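Local coordinates for protein JSC1_58120g3 ([Leptolyngbya] sp. JSC-1, PDB 6XHH) that binds a verdin-type bilin chromophore in a GAF domain whose dark state absorbs far-red light, and probably serves as a cyanobacteriochrome photosensor, at residues R31-E36 against R153-A158; I35-I40 against F147-P152; C129-I134 against W141-A146. All coordinates share one frame; numbering follows the deposited sequence.

Interaction 1: R31-E36 against R153-A158. With EDO (1,2-ethanediol), chain E.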
loop_
_atom_site.group_PDB
_atom_site.type_symbol
_atom_site.label_atom_id
_atom_site.label_comp_id
_atom_site.label_asym_id
_atom_site.label_seq_id
_atom_site.Cartn_x
_atom_site.Cartn_y
_atom_site.Cartn_z
ATOM N N ARG A 31 -5.039 -10.795 -6.208
ATOM C CA ARG A 31 -6.090 -11.761 -6.529
ATOM C C ARG A 31 -7.325 -11.544 -5.657
ATOM O O ARG A 31 -8.461 -11.519 -6.148
ATOM C CB ARG A 31 -5.532 -13.178 -6.329
ATOM C CG ARG A 31 -6.472 -14.323 -6.694
ATOM C CD ARG A 31 -5.803 -15.689 -6.459
ATOM N NE ARG A 31 -6.184 -16.291 -5.182
ATOM C CZ ARG A 31 -6.954 -17.369 -5.062
ATOM N NH1 ARG A 31 -7.431 -17.974 -6.141
ATOM N NH2 ARG A 31 -7.247 -17.845 -3.858
ATOM N N LEU A 32 -7.109 -11.402 -4.346
ATOM C CA LEU A 32 -8.207 -11.223 -3.402
ATOM C C LEU A 32 -9.056 -10.006 -3.754
ATOM O O LEU A 32 -10.289 -10.080 -3.788
ATOM C CB LEU A 32 -7.631 -11.086 -1.995
ATOM C CG LEU A 32 -8.623 -10.817 -0.865
ATOM C CD1 LEU A 32 -9.582 -11.984 -0.741
ATOM C CD2 LEU A 32 -7.877 -10.592 0.443
ATOM N N PHE A 33 -8.409 -8.878 -4.025
ATOM C CA PHE A 33 -9.119 -7.643 -4.339
ATOM C C PHE A 33 -9.566 -7.549 -5.793
ATOM O O PHE A 33 -10.325 -6.632 -6.131
ATOM C CB PHE A 33 -8.234 -6.436 -4.001
ATOM C CG PHE A 33 -8.117 -6.151 -2.517
ATOM C CD1 PHE A 33 -8.861 -6.863 -1.586
ATOM C CD2 PHE A 33 -7.270 -5.157 -2.057
ATOM C CE1 PHE A 33 -8.770 -6.586 -0.218
ATOM C CE2 PHE A 33 -7.173 -4.880 -0.685
ATOM C CZ PHE A 33 -7.918 -5.599 0.228
ATOM N N GLY A 34 -9.135 -8.472 -6.651
ATOM C CA GLY A 34 -9.429 -8.385 -8.071
ATOM C C GLY A 34 -9.007 -7.056 -8.665
ATOM O O GLY A 34 -9.788 -6.398 -9.365
ATOM N N ILE A 35 -7.773 -6.639 -8.396
ATOM C CA ILE A 35 -7.314 -5.342 -8.882
ATOM C C ILE A 35 -6.092 -5.504 -9.777
ATOM O O ILE A 35 -5.619 -6.622 -10.019
ATOM C CB ILE A 35 -6.997 -4.384 -7.723
ATOM C CG1 ILE A 35 -5.937 -4.997 -6.785
ATOM C CG2 ILE A 35 -8.281 -4.010 -6.973
ATOM C CD1 ILE A 35 -5.632 -4.130 -5.556
ATOM N N GLU A 36 -5.554 -4.384 -10.252
ATOM C CA GLU A 36 -4.571 -4.416 -11.324
ATOM C C GLU A 36 -3.128 -4.314 -10.848
ATOM O O GLU A 36 -2.228 -4.717 -11.586
ATOM C CB GLU A 36 -4.884 -3.304 -12.337
ATOM C CG GLU A 36 -6.146 -3.647 -13.133
ATOM C CD GLU A 36 -6.876 -2.461 -13.767
ATOM O OE1 GLU A 36 -6.633 -1.282 -13.425
ATOM O OE2 GLU A 36 -7.725 -2.732 -14.646
ATOM N N ARG A 153 -11.939 2.802 -8.066
ATOM C CA ARG A 153 -12.471 1.643 -7.376
ATOM C C ARG A 153 -12.761 2.060 -5.952
ATOM O O ARG A 153 -11.960 2.776 -5.349
ATOM C CB ARG A 153 -11.489 0.477 -7.385
ATOM C CG ARG A 153 -12.031 -0.781 -6.728
ATOM C CD ARG A 153 -10.891 -1.542 -6.138
ATOM N NE ARG A 153 -11.180 -2.934 -5.794
ATOM C CZ ARG A 153 -11.564 -3.349 -4.594
ATOM N NH1 ARG A 153 -11.798 -2.474 -3.627
ATOM N NH2 ARG A 153 -11.737 -4.643 -4.374
ATOM N N HIS A 154 -13.909 1.633 -5.438
ATOM C CA HIS A 154 -14.291 1.978 -4.079
ATOM C C HIS A 154 -13.575 1.068 -3.092
ATOM O O HIS A 154 -13.600 -0.155 -3.243
ATOM C CB HIS A 154 -15.804 1.846 -3.916
ATOM C CG HIS A 154 -16.262 1.977 -2.507
ATOM N ND1 HIS A 154 -16.047 3.117 -1.760
ATOM C CD2 HIS A 154 -16.953 1.132 -1.714
ATOM C CE1 HIS A 154 -16.567 2.953 -0.557
ATOM N NE2 HIS A 154 -17.121 1.758 -0.501
ATOM N N TRP A 155 -12.931 1.666 -2.090
ATOM C CA TRP A 155 -12.300 0.926 -1.003
ATOM C C TRP A 155 -13.190 0.976 0.230
ATOM O O TRP A 155 -13.576 2.061 0.666
ATOM C CB TRP A 155 -10.916 1.499 -0.663
ATOM C CG TRP A 155 -10.007 1.665 -1.853
ATOM C CD1 TRP A 155 -9.747 2.836 -2.529
ATOM C CD2 TRP A 155 -9.270 0.639 -2.538
ATOM N NE1 TRP A 155 -8.885 2.598 -3.582
ATOM C CE2 TRP A 155 -8.579 1.258 -3.611
ATOM C CE3 TRP A 155 -9.129 -0.739 -2.354
ATOM C CZ2 TRP A 155 -7.749 0.542 -4.491
ATOM C CZ3 TRP A 155 -8.297 -1.452 -3.230
ATOM C CH2 TRP A 155 -7.617 -0.799 -4.286
ATOM N N ASP A 156 -13.527 -0.183 0.798
ATOM C CA ASP A 156 -14.268 -0.141 2.054
ATOM C C ASP A 156 -13.323 -0.368 3.232
ATOM O O ASP A 156 -12.171 -0.781 3.073
ATOM C CB ASP A 156 -15.447 -1.134 2.068
ATOM C CG ASP A 156 -15.034 -2.586 1.951
ATOM O OD1 ASP A 156 -14.037 -3.012 2.573
ATOM O OD2 ASP A 156 -15.771 -3.341 1.279
ATOM N N GLU A 157 -13.811 -0.071 4.439
ATOM C CA GLU A 157 -12.868 -0.042 5.548
ATOM C C GLU A 157 -12.398 -1.440 5.929
ATOM O O GLU A 157 -11.287 -1.594 6.444
ATOM C CB GLU A 157 -13.458 0.708 6.744
ATOM C CG GLU A 157 -14.718 0.172 7.337
ATOM C CD GLU A 157 -15.191 1.051 8.498
ATOM O OE1 GLU A 157 -15.489 2.249 8.265
ATOM O OE2 GLU A 157 -15.231 0.549 9.642
ATOM N N ALA A 158 -13.206 -2.475 5.672
ATOM C CA ALA A 158 -12.740 -3.842 5.900
ATOM C C ALA A 158 -11.556 -4.195 5.000
ATOM O O ALA A 158 -10.635 -4.898 5.422
ATOM C CB ALA A 158 -13.886 -4.835 5.693
HETATM C C1 EDO E . -13.090 -4.334 -8.389
HETATM O O1 EDO E . -11.828 -4.945 -8.075
HETATM C C2 EDO E . -13.366 -4.431 -9.890
HETATM O O2 EDO E . -13.067 -5.767 -10.329
#
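The backbone oxygen of F33 accepts a hydrogen bond from R153 NH2 at 3.0 Å. The donor lies in the carbonyl plane on a lone pair, while the oxygen sits 19° out of the guanidinium plane. A molecule of 1,2-ethanediol, probably from the crystallisation liquor, occupies the next position along the same guanidinium edge, where its O1 receives R153 NE at 3.1 Å. That hydroxyl also lies near the carbonyl oxygens F33 O and G34 O. R153 NH1 forms a salt bridge with E159, so the guanidinium ties the end of helix 18-33 to the first turn of helix 157-178.

Helix 18-33 stops here in a Schellman motif. G34, with positive phi, is the C-prime residue: G34 N bonds to R31 O and I35 N reaches back to R30 O. On the other side D156 takes the N-cap position of helix 157-178, its OD1 accepting from E159 N. The two helices flank the same sheet of the GAF fold.

The rest of the contact is mainly packing. The extended R153 chain passes over one face of the W155 indole, with R153 CD 3.8 Å above the plane and offset toward the rim. I35 crosses this chain at about a right angle, its CG2 pressed to within 3.3 Å of R153 NE. I35 CG1 stands between the backbone N and the carbonyl carbon (chi1 57°), and CD1, which it carries, lies at the indole edge, 4.1 Å from W155 CH2. F33 CD2 meets that edge too, at W155 CZ3 (4.0 Å), the two aromatic side chains crossing at about a right angle.

Interaction 2: I35-I40 against F147-P152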
loop_
_atom_site.group_PDB
_atom_site.type_symbol
_atom_site.label_atom_id
_atom_site.label_comp_id
_atom_site.label_asym_id
_atom_site.label_seq_id
_atom_site.Cartn_x
_atom_site.Cartn_y
_atom_site.Cartn_z
ATOM N N ILE A 35 -7.773 -6.639 -8.396
ATOM C CA ILE A 35 -7.314 -5.342 -8.882
ATOM C C ILE A 35 -6.092 -5.504 -9.777
ATOM O O ILE A 35 -5.619 -6.622 -10.019
ATOM C CB ILE A 35 -6.997 -4.384 -7.723
ATOM C CG1 ILE A 35 -5.937 -4.997 -6.785
ATOM C CG2 ILE A 35 -8.281 -4.010 -6.973
ATOM C CD1 ILE A 35 -5.632 -4.130 -5.556
ATOM N N GLU A 36 -5.554 -4.384 -10.252
ATOM C CA GLU A 36 -4.571 -4.416 -11.324
ATOM C C GLU A 36 -3.128 -4.314 -10.848
ATOM O O GLU A 36 -2.228 -4.717 -11.586
ATOM C CB GLU A 36 -4.884 -3.304 -12.337
ATOM C CG GLU A 36 -6.146 -3.647 -13.133
ATOM C CD GLU A 36 -6.876 -2.461 -13.767
ATOM O OE1 GLU A 36 -6.633 -1.282 -13.425
ATOM O OE2 GLU A 36 -7.725 -2.732 -14.646
ATOM N N ARG A 37 -2.876 -3.814 -9.638
ATOM C CA ARG A 37 -1.505 -3.811 -9.141
ATOM C C ARG A 37 -1.493 -3.745 -7.630
ATOM O O ARG A 37 -2.286 -3.023 -7.038
ATOM C CB ARG A 37 -0.698 -2.629 -9.697
ATOM C CG ARG A 37 0.790 -2.874 -9.652
ATOM C CD ARG A 37 1.593 -1.609 -9.790
ATOM N NE ARG A 37 1.370 -0.874 -11.037
ATOM C CZ ARG A 37 1.957 -1.151 -12.201
ATOM N NH1 ARG A 37 2.805 -2.173 -12.314
ATOM N NH2 ARG A 37 1.703 -0.389 -13.259
ATOM N N VAL A 38 -0.587 -4.505 -7.024
ATOM C CA VAL A 38 -0.225 -4.366 -5.617
ATOM C C VAL A 38 1.295 -4.305 -5.546
ATOM O O VAL A 38 1.985 -5.093 -6.202
ATOM C CB VAL A 38 -0.771 -5.521 -4.752
ATOM C CG1 VAL A 38 -0.330 -5.356 -3.295
ATOM C CG2 VAL A 38 -2.276 -5.560 -4.824
ATOM N N THR A 39 1.816 -3.371 -4.755
ATOM C CA THR A 39 3.247 -3.140 -4.668
ATOM C C THR A 39 3.708 -3.116 -3.218
ATOM O O THR A 39 2.976 -2.711 -2.304
ATOM C CB THR A 39 3.679 -1.806 -5.316
ATOM O OG1 THR A 39 3.051 -0.703 -4.633
ATOM C CG2 THR A 39 3.308 -1.758 -6.765
ATOM N N ILE A 40 4.962 -3.511 -3.031
ATOM C CA ILE A 40 5.710 -3.266 -1.809
ATOM C C ILE A 40 6.808 -2.275 -2.141
ATOM O O ILE A 40 7.602 -2.495 -3.069
ATOM C CB ILE A 40 6.286 -4.567 -1.222
ATOM C CG1 ILE A 40 5.139 -5.477 -0.769
ATOM C CG2 ILE A 40 7.209 -4.264 -0.043
ATOM C CD1 ILE A 40 5.544 -6.947 -0.591
ATOM N N PHE A 147 -3.585 -0.822 -5.935
ATOM C CA PHE A 147 -3.848 0.149 -6.993
ATOM C C PHE A 147 -4.886 -0.389 -7.976
ATOM O O PHE A 147 -4.877 -1.576 -8.327
ATOM C CB PHE A 147 -2.570 0.474 -7.799
ATOM C CG PHE A 147 -1.480 1.192 -7.036
ATOM C CD1 PHE A 147 -1.745 2.305 -6.247
ATOM C CD2 PHE A 147 -0.161 0.770 -7.155
ATOM C CE1 PHE A 147 -0.705 2.979 -5.597
ATOM C CE2 PHE A 147 0.872 1.431 -6.499
ATOM C CZ PHE A 147 0.593 2.539 -5.726
ATOM N N GLN A 148 -5.752 0.489 -8.468
ATOM C CA GLN A 148 -6.467 0.227 -9.701
ATOM C C GLN A 148 -5.999 1.242 -10.738
ATOM O O GLN A 148 -5.822 2.423 -10.430
ATOM C CB GLN A 148 -7.985 0.282 -9.505
ATOM C CG GLN A 148 -8.811 -0.323 -10.655
ATOM C CD GLN A 148 -8.763 -1.837 -10.714
ATOM O OE1 GLN A 148 -7.777 -2.461 -10.342
ATOM N NE2 GLN A 148 -9.844 -2.437 -11.199
ATOM N N ASN A 149 -5.746 0.761 -11.949
ATOM C CA ASN A 149 -5.097 1.559 -12.977
ATOM C C ASN A 149 -6.037 2.016 -14.074
ATOM O O ASN A 149 -5.818 3.084 -14.652
ATOM C CB ASN A 149 -3.953 0.760 -13.618
ATOM C CG ASN A 149 -2.866 0.387 -12.622
ATOM O OD1 ASN A 149 -2.742 1.001 -11.563
ATOM N ND2 ASN A 149 -2.065 -0.613 -12.970
ATOM N N SER A 150 -7.044 1.214 -14.409
ATOM C CA SER A 150 -7.921 1.520 -15.529
ATOM C C SER A 150 -9.145 2.339 -15.144
ATOM O O SER A 150 -9.776 2.917 -16.036
ATOM C CB SER A 150 -8.355 0.213 -16.204
ATOM O OG SER A 150 -9.090 -0.589 -15.305
ATOM N N ALA A 151 -9.467 2.437 -13.861
ATOM C CA ALA A 151 -10.735 2.998 -13.410
ATOM C C ALA A 151 -10.618 3.288 -11.919
ATOM O O ALA A 151 -9.782 2.705 -11.240
ATOM C CB ALA A 151 -11.892 2.023 -13.668
ATOM N N PRO A 152 -11.470 4.177 -11.399
ATOM C CA PRO A 152 -11.632 4.276 -9.943
ATOM C C PRO A 152 -12.144 2.967 -9.367
ATOM O O PRO A 152 -12.732 2.129 -10.056
ATOM C CB PRO A 152 -12.678 5.390 -9.770
ATOM C CG PRO A 152 -12.703 6.118 -11.075
ATOM C CD PRO A 152 -12.333 5.127 -12.118
HETATM O O HOH W 1 0.067 1.271 -11.223
#
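E36 reaches across to Q148, N149 and S150 with its whole side chain. Its CB lies 3.9 Å from N149 ND2, and its CG, anti to the carbonyl carbon (chi1 -71°), comes 3.4 Å from Q148 OE1. The carboxylate then stacks on the Q148 amide, their planes 23° apart. At the tip, E36 OE1 is gripped by two successive backbone amides: N149 N, at 2.7 Å, comes in nearly along the C-O axis, and S150 N takes the syn lone pair. E36 OE2 accepts from S150 OG at 2.6 Å, again through its syn lone pair. The three bonds fix the turn that follows strand 139-148. An alanine here would probably leave N149 N and S150 N without their acceptor and S150 OG without its mate, setting the turn free to shift.

Next along the chain, R37 and F147 form an antiparallel hydrogen-bonded pair, with F147 N bonded to R37 O at 2.8 Å and R37 N to F147 O. Their side chains share a face of the sheet. R37 CD touches the ring edge at F147 CD2 (4.0 Å), while the guanidinium goes on to E54 and R61 O. T39 OG1 lies 3.6 Å from F147 CE2, and the F147 ring contributes to the bilin pocket. Strand 37-43 runs between strands 49-56 and 139-148, and on its other face V38 and I40 pack against helix 18-33.

Interaction 3: C129-I134 against W141-A146. With M1V (mesobiliverdin IX(alpha)), chain C.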
loop_
_atom_site.group_PDB
_atom_site.type_symbol
_atom_site.label_atom_id
_atom_site.label_comp_id
_atom_site.label_asym_id
_atom_site.label_seq_id
_atom_site.Cartn_x
_atom_site.Cartn_y
_atom_site.Cartn_z
ATOM N N CYS A 129 -6.094 4.341 -5.161
ATOM C CA CYS A 129 -5.042 3.746 -4.341
ATOM C C CYS A 129 -5.487 3.611 -2.894
ATOM O O CYS A 129 -6.106 4.522 -2.338
ATOM C CB CYS A 129 -3.733 4.562 -4.369
ATOM S SG CYS A 129 -3.901 6.325 -3.891
ATOM N N ALA A 130 -5.139 2.474 -2.290
ATOM C CA ALA A 130 -5.251 2.262 -0.850
ATOM C C ALA A 130 -3.855 1.911 -0.361
ATOM O O ALA A 130 -3.265 0.942 -0.845
ATOM C CB ALA A 130 -6.259 1.155 -0.510
ATOM N N VAL A 131 -3.304 2.722 0.543
ATOM C CA VAL A 131 -1.885 2.690 0.888
ATOM C C VAL A 131 -1.747 2.595 2.404
ATOM O O VAL A 131 -2.364 3.378 3.139
ATOM C CB VAL A 131 -1.131 3.926 0.351
ATOM C CG1 VAL A 131 0.395 3.753 0.513
ATOM C CG2 VAL A 131 -1.484 4.189 -1.125
ATOM N N VAL A 132 -0.961 1.627 2.880
ATOM C CA VAL A 132 -0.804 1.431 4.320
ATOM C C VAL A 132 0.663 1.228 4.667
ATOM O O VAL A 132 1.479 0.806 3.840
ATOM C CB VAL A 132 -1.611 0.235 4.853
ATOM C CG1 VAL A 132 -3.094 0.380 4.516
ATOM C CG2 VAL A 132 -1.028 -1.079 4.323
ATOM N N ALA A 133 0.982 1.511 5.923
ATOM C CA ALA A 133 2.352 1.461 6.403
ATOM C C ALA A 133 2.799 0.022 6.648
ATOM O O ALA A 133 2.037 -0.812 7.154
ATOM C CB ALA A 133 2.481 2.272 7.694
ATOM N N ILE A 134 4.054 -0.256 6.314
ATOM C CA ILE A 134 4.727 -1.483 6.741
ATOM C C ILE A 134 5.692 -1.104 7.850
ATOM O O ILE A 134 6.634 -0.338 7.610
ATOM C CB ILE A 134 5.485 -2.157 5.585
ATOM C CG1 ILE A 134 4.541 -2.603 4.481
ATOM C CG2 ILE A 134 6.255 -3.381 6.071
ATOM C CD1 ILE A 134 5.286 -3.000 3.198
ATOM N N TRP A 141 9.038 1.184 7.766
ATOM C CA TRP A 141 9.935 0.566 6.801
ATOM C C TRP A 141 9.562 0.877 5.358
ATOM O O TRP A 141 10.447 1.071 4.510
ATOM C CB TRP A 141 9.935 -0.953 7.025
ATOM C CG TRP A 141 10.809 -1.751 6.096
ATOM C CD1 TRP A 141 12.091 -2.177 6.330
ATOM C CD2 TRP A 141 10.471 -2.208 4.772
ATOM N NE1 TRP A 141 12.555 -2.893 5.247
ATOM C CE2 TRP A 141 11.586 -2.919 4.278
ATOM C CE3 TRP A 141 9.327 -2.107 3.972
ATOM C CZ2 TRP A 141 11.594 -3.505 3.008
ATOM C CZ3 TRP A 141 9.339 -2.692 2.712
ATOM C CH2 TRP A 141 10.463 -3.386 2.248
ATOM N N GLY A 142 8.273 0.918 5.062
ATOM C CA GLY A 142 7.837 1.104 3.693
ATOM C C GLY A 142 6.331 1.162 3.622
ATOM O O GLY A 142 5.660 1.412 4.627
ATOM N N LEU A 143 5.810 0.932 2.415
ATOM C CA LEU A 143 4.384 1.019 2.145
ATOM C C LEU A 143 3.917 -0.177 1.335
ATOM O O LEU A 143 4.617 -0.629 0.420
ATOM C CB LEU A 143 4.047 2.311 1.377
ATOM C CG LEU A 143 4.508 3.631 1.999
ATOM C CD1 LEU A 143 4.331 4.793 1.020
ATOM C CD2 LEU A 143 3.744 3.891 3.279
ATOM N N LEU A 144 2.722 -0.659 1.659
ATOM C CA LEU A 144 1.992 -1.637 0.861
ATOM C C LEU A 144 0.834 -0.906 0.194
ATOM O O LEU A 144 0.005 -0.295 0.889
ATOM C CB LEU A 144 1.486 -2.791 1.731
ATOM C CG LEU A 144 0.516 -3.809 1.130
ATOM C CD1 LEU A 144 1.174 -4.646 0.046
ATOM C CD2 LEU A 144 -0.043 -4.724 2.211
ATOM N N SER A 145 0.799 -0.935 -1.136
ATOM C CA SER A 145 -0.167 -0.184 -1.931
ATOM C C SER A 145 -0.997 -1.140 -2.769
ATOM O O SER A 145 -0.453 -2.022 -3.443
ATOM C CB SER A 145 0.524 0.845 -2.846
ATOM O OG SER A 145 1.310 1.743 -2.067
ATOM N N ALA A 146 -2.305 -0.945 -2.734
ATOM C CA ALA A 146 -3.255 -1.567 -3.645
ATOM C C ALA A 146 -3.730 -0.526 -4.648
ATOM O O ALA A 146 -4.231 0.535 -4.251
ATOM C CB ALA A 146 -4.442 -2.123 -2.856
HETATM O OA M1V C . 5.622 13.139 -6.015
HETATM C C1A M1V C . 5.153 14.179 -5.578
HETATM N NA M1V C . 4.330 14.247 -4.524
HETATM C C2A M1V C . 5.398 15.470 -6.089
HETATM C CMA M1V C . 6.275 15.803 -7.274
HETATM C C3A M1V C . 4.686 16.380 -5.313
HETATM C CAA M1V C . 4.628 17.852 -5.476
HETATM C CBA M1V C . 5.172 18.594 -4.253
HETATM C C4A M1V C . 3.980 15.580 -4.288
HETATM C CHA M1V C . 3.179 16.107 -3.311
HETATM C C1B M1V C . 2.432 15.452 -2.233
HETATM C C2B M1V C . 1.599 16.194 -1.355
HETATM C CMB M1V C . 1.357 17.683 -1.414
HETATM C C3B M1V C . 1.052 15.314 -0.470
HETATM C CAB M1V C . 0.086 15.648 0.653
HETATM C CBB M1V C . -1.329 15.163 0.294
HETATM C CGB M1V C . -1.900 15.982 -0.843
HETATM O O2B M1V C . -2.186 17.191 -0.661
HETATM O O1B M1V C . -2.098 15.482 -1.973
HETATM N NB M1V C . 2.388 14.160 -1.871
HETATM C C4B M1V C . 1.568 14.028 -0.807
HETATM C CHB M1V C . 1.215 12.881 -0.079
HETATM C C1C M1V C . 1.416 11.515 -0.324
HETATM C C2C M1V C . 0.713 10.517 0.365
HETATM C CAC M1V C . -0.268 10.772 1.488
HETATM C CBC M1V C . 0.648 10.961 2.730
HETATM C CGC M1V C . 0.007 11.664 3.918
HETATM O O2C M1V C . -1.192 12.023 3.881
HETATM O O1C M1V C . 0.675 11.908 4.955
HETATM C C3C M1V C . 1.158 9.290 -0.124
HETATM C CMC M1V C . 0.662 7.950 0.343
HETATM N NC M1V C . 2.254 10.911 -1.235
HETATM C C4C M1V C . 2.109 9.551 -1.133
HETATM C CHC M1V C . 2.899 8.698 -1.957
HETATM C C1D M1V C . 2.823 7.345 -2.178
HETATM C C2D M1V C . 3.932 6.462 -2.294
HETATM C CMD M1V C . 5.383 6.847 -2.139
HETATM N ND M1V C . 1.665 6.613 -2.398
HETATM C C4D M1V C . 2.012 5.326 -2.610
HETATM O OD M1V C . 1.191 4.436 -2.836
HETATM C C3D M1V C . 3.439 5.218 -2.542
HETATM C CAD M1V C . 4.254 3.959 -2.696
HETATM C CBD M1V C . 4.318 3.580 -4.159
#
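One wall of the bilin pocket is built by the β-hairpin of strands 128-136 and 139-148, from which S145, V131 and L143 meet the D ring of the chromophore. S145 OG donates a hydrogen bond of 2.8 Å to the ring carbonyl oxygen, OD. With OG anti to its own carbonyl carbon (chi1 -58°), the hydroxyl stands beside the backbone N, and OG meets both the ligand and V131 CG1, which is 3.4 Å from S145 OG. V131 CG2 covers the same carbonyl, 3.2 Å from OD, and L143 CD1 lies 3.7 Å from the ring carbon C3D. The serine hydroxyl and both valine methyls thus crowd the same part of OD. Elsewhere the bilin is hydrogen-bonded to T114, R80, H117, D70 and W68.

The strands are antiparallel neighbours in the GAF sheet, 128-136 lying between 139-148 and the edge strand 87-89. A130 pairs with A146 and V132 with L144 through reciprocal backbone bonds, with V131 and S145 as a non-hydrogen-bonded pair between them. Toward I134 the regular pattern ends in a classic bulge: W141 and G142 both face that residue, and I134 O accepts from W141 N at 2.8 Å and from G142 N at 3.3 Å. In return I134 N bonds to G142 O, the donor standing 46° out of the carbonyl plane. A β-carbon on G142 would run into W141 CE3.

On the face away from the bilin, V132 and L144 lie side by side, V132 CG2 being 4.0 Å from L144 CB. A130 and V132 carry this layer onto L163, M164 and A167 of helix 157-178. At the bulge I134 lies alongside the W141 indole, pointing the same way, with I134 CG2 at 3.9 Å from W141 CE3.

How the interactions relate
Interactions 1 and 2 share I35 and E36 and have centres about 9 Å apart; the centre of interaction 3 lies about 14 Å from that of the first and 12 Å from that of the second, and about 2 Å from the centre of the folded chain. Along the sequence the hairpin of interaction 3 is nested inside the loops that the other two close. Strand 139-148 is the common element, pairing with strand 37-43 on one side and strand 128-136 on the other, and T39 N probably bonds to S145 O. W155 and I35 of interaction 1 pack on A146. The flanking helices are thereby joined to the sheet whose other face, through F147, V131, L143 and S145, meets the bilin.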